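Local coordinates for protein possible prolidase (Bifidobacterium longum NCC2705, PDB 2P9B) that probably hydrolyses non-peptide carbon-nitrogen bonds as an enzyme of the amidohydrolase family, and has been named a possible prolidase, at residues P184-L195 with A231-V241. Residues are numbered along the deposited sequence; the frame is centred on the assembly and turned at random.
Sequences PEEARTAVAQNL and AICDEAHQYGV
R188 reaches across from helix 184-195 and lodges as a knob among A231, D234, E235 and Q238 of the neighbouring helix. The bend of its chain at chi3 (-70°) carries the guanidinium over the second helix. There NH1 serves two acids: it donates to D234 OD2 at 2.8 Å, on that oxygen's anti lone pair, and to E235 OE1 at 3.0 Å, which lies in the guanidinium plane and is met at an N-H...O angle of 154°. Both carboxylates are turned steeply against the guanidinium, that of E235 almost at a right angle, and NH2 adds only a weak bond to D234 OD2. A231 O lies over one face of the group. Q238 NE2 also donates weakly to D234 OD2, so this oxygen meets both R188 and Q238 on the solvent side of the contact. On that side too, L195 CD1 approaches the exposed Y239 obliquely, 3.6 Å from its CD2.

The inner flank is apolar and buried. A187 CB sits 3.7 Å from I232 CG1, and V191 CG2 faces I232 CG2 and A236 CB. Between the two flanks, V191 CG1 presses on E235 CG at 3.5 Å; the aliphatic part of E235 thus joins the packing while its carboxylate faces R188. At the far end L195 CD2 passes V241 CG2 at 3.9 Å. A Schellman motif, with G240 at C-prime and V241 N bonded to A236 O, ends the second helix and brings V241 round to L195.

The axes of these helical segments approach to 8.3 Å and cross at -32°, consistent with successive outer helices of the family's TIM-barrel-type fold. Strand 202-205 comes between the two helices in the chain; V191 and V241 touch its I202 and I232 its I204, while M166 of strand 166-167 also touches V191 and I232.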
loop_
_atom_site.group_PDB
_atom_site.type_symbol
_atom_site.label_atom_id
_atom_site.label_comp_id
_atom_site.label_asym_id
_atom_site.label_seq_id
_atom_site.Cartn_x
_atom_site.Cartn_y
_atom_site.Cartn_z
ATOM N N PRO A 184 -22.552 -15.281 11.302
ATOM C CA PRO A 184 -22.255 -13.847 11.302
ATOM C C PRO A 184 -21.860 -13.405 12.712
ATOM O O PRO A 184 -21.027 -12.516 12.881
ATOM C CB PRO A 184 -23.577 -13.220 10.857
ATOM C CG PRO A 184 -24.181 -14.279 9.992
ATOM C CD PRO A 184 -23.907 -15.533 10.782
ATOM N N GLU A 185 -22.456 -14.040 13.723
ATOM C CA GLU A 185 -22.163 -13.696 15.114
ATOM C C GLU A 185 -20.708 -13.949 15.479
ATOM O O GLU A 185 -20.095 -13.152 16.189
ATOM C CB GLU A 185 -23.069 -14.476 16.073
ATOM C CG GLU A 185 -24.551 -14.231 15.871
ATOM C CD GLU A 185 -25.132 -15.047 14.731
ATOM O OE1 GLU A 185 -26.319 -14.842 14.399
ATOM O OE2 GLU A 185 -24.408 -15.897 14.174
ATOM N N GLU A 186 -20.155 -15.063 15.008
ATOM C CA GLU A 186 -18.765 -15.381 15.300
ATOM C C GLU A 186 -17.864 -14.335 14.651
ATOM O O GLU A 186 -16.914 -13.860 15.262
ATOM C CB GLU A 186 -18.400 -16.772 14.769
ATOM C CG GLU A 186 -16.911 -17.083 14.865
ATOM C CD GLU A 186 -16.512 -18.366 14.152
ATOM O OE1 GLU A 186 -16.990 -18.598 13.024
ATOM O OE2 GLU A 186 -15.703 -19.133 14.713
ATOM N N ALA A 187 -18.179 -13.982 13.406
ATOM C CA ALA A 187 -17.400 -12.996 12.667
ATOM C C ALA A 187 -17.437 -11.618 13.329
ATOM O O ALA A 187 -16.418 -10.934 13.407
ATOM C CB ALA A 187 -17.913 -12.894 11.229
ATOM N N ARG A 188 -18.614 -11.208 13.791
ATOM C CA ARG A 188 -18.756 -9.905 14.432
ATOM C C ARG A 188 -17.969 -9.865 15.736
ATOM O O ARG A 188 -17.357 -8.851 16.079
ATOM C CB ARG A 188 -20.232 -9.595 14.709
ATOM C CG ARG A 188 -20.489 -8.155 15.151
ATOM C CD ARG A 188 -21.971 -7.894 15.405
ATOM N NE ARG A 188 -22.772 -7.880 14.181
ATOM C CZ ARG A 188 -22.847 -6.852 13.336
ATOM N NH1 ARG A 188 -22.171 -5.734 13.574
ATOM N NH2 ARG A 188 -23.612 -6.940 12.255
ATOM N N THR A 189 -17.983 -10.973 16.465
ATOM C CA THR A 189 -17.251 -11.042 17.727
ATOM C C THR A 189 -15.751 -10.968 17.463
ATOM O O THR A 189 -15.010 -10.332 18.208
ATOM C CB THR A 189 -17.564 -12.349 18.484
ATOM O OG1 THR A 189 -18.955 -12.378 18.826
ATOM C CG2 THR A 189 -16.736 -12.445 19.752
ATOM N N ALA A 190 -15.308 -11.617 16.394
ATOM C CA ALA A 190 -13.900 -11.625 16.055
ATOM C C ALA A 190 -13.397 -10.234 15.684
ATOM O O ALA A 190 -12.332 -9.815 16.142
ATOM C CB ALA A 190 -13.646 -12.605 14.918
ATOM N N VAL A 191 -14.156 -9.514 14.865
ATOM C CA VAL A 191 -13.738 -8.178 14.466
ATOM C C VAL A 191 -13.732 -7.252 15.688
ATOM O O VAL A 191 -12.884 -6.370 15.802
ATOM C CB VAL A 191 -14.661 -7.603 13.352
ATOM C CG1 VAL A 191 -16.076 -7.432 13.870
ATOM C CG2 VAL A 191 -14.107 -6.279 12.850
ATOM N N ALA A 192 -14.667 -7.465 16.608
ATOM C CA ALA A 192 -14.733 -6.640 17.812
ATOM C C ALA A 192 -13.451 -6.808 18.625
ATOM O O ALA A 192 -12.954 -5.852 19.233
ATOM C CB ALA A 192 -15.937 -7.030 18.654
ATOM N N GLN A 193 -12.924 -8.028 18.639
ATOM C CA GLN A 193 -11.695 -8.320 19.366
ATOM C C GLN A 193 -10.554 -7.496 18.778
ATOM O O GLN A 193 -9.740 -6.939 19.513
ATOM C CB GLN A 193 -11.363 -9.815 19.281
ATOM C CG GLN A 193 -12.468 -10.707 19.835
ATOM C CD GLN A 193 -12.113 -12.188 19.829
ATOM O OE1 GLN A 193 -11.728 -12.745 18.802
ATOM N NE2 GLN A 193 -12.252 -12.832 20.984
ATOM N N ASN A 194 -10.498 -7.421 17.453
ATOM C CA ASN A 194 -9.457 -6.648 16.795
ATOM C C ASN A 194 -9.618 -5.165 17.081
ATOM O O ASN A 194 -8.650 -4.482 17.389
ATOM C CB ASN A 194 -9.480 -6.881 15.283
ATOM C CG ASN A 194 -8.487 -7.938 14.845
ATOM O OD1 ASN A 194 -7.783 -8.520 15.667
ATOM N ND2 ASN A 194 -8.423 -8.186 13.541
ATOM N N LEU A 195 -10.847 -4.671 16.981
ATOM C CA LEU A 195 -11.116 -3.261 17.239
ATOM C C LEU A 195 -10.751 -2.901 18.680
ATOM O O LEU A 195 -10.109 -1.878 18.933
ATOM C CB LEU A 195 -12.593 -2.954 16.968
ATOM C CG LEU A 195 -13.034 -3.100 15.507
ATOM C CD1 LEU A 195 -14.550 -3.014 15.404
ATOM C CD2 LEU A 195 -12.377 -2.010 14.671
ATOM N N ALA A 231 -21.208 -8.793 8.399
ATOM C CA ALA A 231 -21.155 -8.553 9.839
ATOM C C ALA A 231 -19.826 -7.894 10.198
ATOM O O ALA A 231 -19.773 -6.993 11.034
ATOM C CB ALA A 231 -21.320 -9.871 10.601
ATOM N N ILE A 232 -18.753 -8.350 9.556
ATOM C CA ILE A 232 -17.425 -7.792 9.800
ATOM C C ILE A 232 -17.375 -6.336 9.341
ATOM O O ILE A 232 -16.894 -5.466 10.062
ATOM C CB ILE A 232 -16.345 -8.599 9.049
ATOM C CG1 ILE A 232 -16.229 -10.000 9.661
ATOM C CG2 ILE A 232 -15.001 -7.885 9.119
ATOM C CD1 ILE A 232 -15.336 -10.946 8.872
ATOM N N CYS A 233 -17.884 -6.071 8.144
ATOM C CA CYS A 233 -17.876 -4.713 7.615
ATOM C C CYS A 233 -18.756 -3.762 8.415
ATOM O O CYS A 233 -18.373 -2.624 8.661
ATOM C CB CYS A 233 -18.309 -4.715 6.152
ATOM S SG CYS A 233 -17.074 -5.441 5.067
ATOM N N ASP A 234 -19.938 -4.223 8.816
ATOM C CA ASP A 234 -20.844 -3.379 9.591
ATOM C C ASP A 234 -20.167 -2.922 10.878
ATOM O O ASP A 234 -20.177 -1.738 11.210
ATOM C CB ASP A 234 -22.126 -4.146 9.931
ATOM C CG ASP A 234 -23.084 -3.332 10.786
ATOM O OD1 ASP A 234 -23.546 -2.268 10.318
ATOM O OD2 ASP A 234 -23.377 -3.756 11.925
ATOM N N GLU A 235 -19.570 -3.871 11.586
ATOM C CA GLU A 235 -18.894 -3.592 12.846
ATOM C C GLU A 235 -17.684 -2.674 12.670
ATOM O O GLU A 235 -17.521 -1.705 13.409
ATOM C CB GLU A 235 -18.461 -4.909 13.496
ATOM C CG GLU A 235 -18.026 -4.794 14.944
ATOM C CD GLU A 235 -19.128 -4.269 15.846
ATOM O OE1 GLU A 235 -20.291 -4.694 15.681
ATOM O OE2 GLU A 235 -18.825 -3.438 16.727
ATOM N N ALA A 236 -16.836 -2.972 11.691
ATOM C CA ALA A 236 -15.655 -2.147 11.462
ATOM C C ALA A 236 -16.035 -0.716 11.096
ATOM O O ALA A 236 -15.455 0.241 11.606
ATOM C CB ALA A 236 -14.806 -2.752 10.355
ATOM N N HIS A 237 -17.019 -0.575 10.216
ATOM C CA HIS A 237 -17.456 0.740 9.762
ATOM C C HIS A 237 -18.048 1.598 10.870
ATOM O O HIS A 237 -18.002 2.825 10.799
ATOM C CB HIS A 237 -18.446 0.578 8.611
ATOM C CG HIS A 237 -17.830 0.001 7.376
ATOM N ND1 HIS A 237 -18.575 -0.464 6.314
ATOM C CD2 HIS A 237 -16.532 -0.190 7.039
ATOM C CE1 HIS A 237 -17.761 -0.920 5.376
ATOM N NE2 HIS A 237 -16.517 -0.765 5.793
ATOM N N GLN A 238 -18.601 0.952 11.889
ATOM C CA GLN A 238 -19.170 1.683 13.017
ATOM C C GLN A 238 -18.061 2.491 13.677
ATOM O O GLN A 238 -18.313 3.529 14.289
ATOM C CB GLN A 238 -19.762 0.716 14.042
ATOM C CG GLN A 238 -21.147 0.213 13.711
ATOM C CD GLN A 238 -21.672 -0.711 14.788
ATOM O OE1 GLN A 238 -21.519 -0.435 15.982
ATOM N NE2 GLN A 238 -22.301 -1.808 14.377
ATOM N N TYR A 239 -16.832 1.999 13.546
ATOM C CA TYR A 239 -15.672 2.656 14.129
ATOM C C TYR A 239 -14.827 3.368 13.085
ATOM O O TYR A 239 -13.704 3.788 13.366
ATOM C CB TYR A 239 -14.836 1.627 14.892
ATOM C CG TYR A 239 -15.543 1.133 16.131
ATOM C CD1 TYR A 239 -15.440 1.830 17.332
ATOM C CD2 TYR A 239 -16.361 0.004 16.089
ATOM C CE1 TYR A 239 -16.133 1.419 18.464
ATOM C CE2 TYR A 239 -17.065 -0.418 17.219
ATOM C CZ TYR A 239 -16.945 0.300 18.403
ATOM O OH TYR A 239 -17.638 -0.081 19.525
ATOM N N GLY A 240 -15.381 3.512 11.885
ATOM C CA GLY A 240 -14.678 4.199 10.818
ATOM C C GLY A 240 -13.426 3.495 10.330
ATOM O O GLY A 240 -12.512 4.131 9.806
ATOM N N VAL A 241 -13.385 2.179 10.490
ATOM C CA VAL A 241 -12.233 1.402 10.063
ATOM C C VAL A 241 -12.464 0.767 8.691
ATOM O O VAL A 241 -13.501 0.152 8.452
ATOM C CB VAL A 241 -11.914 0.310 11.107
ATOM C CG1 VAL A 241 -10.821 -0.611 10.592
ATOM C CG2 VAL A 241 -11.467 0.969 12.404
#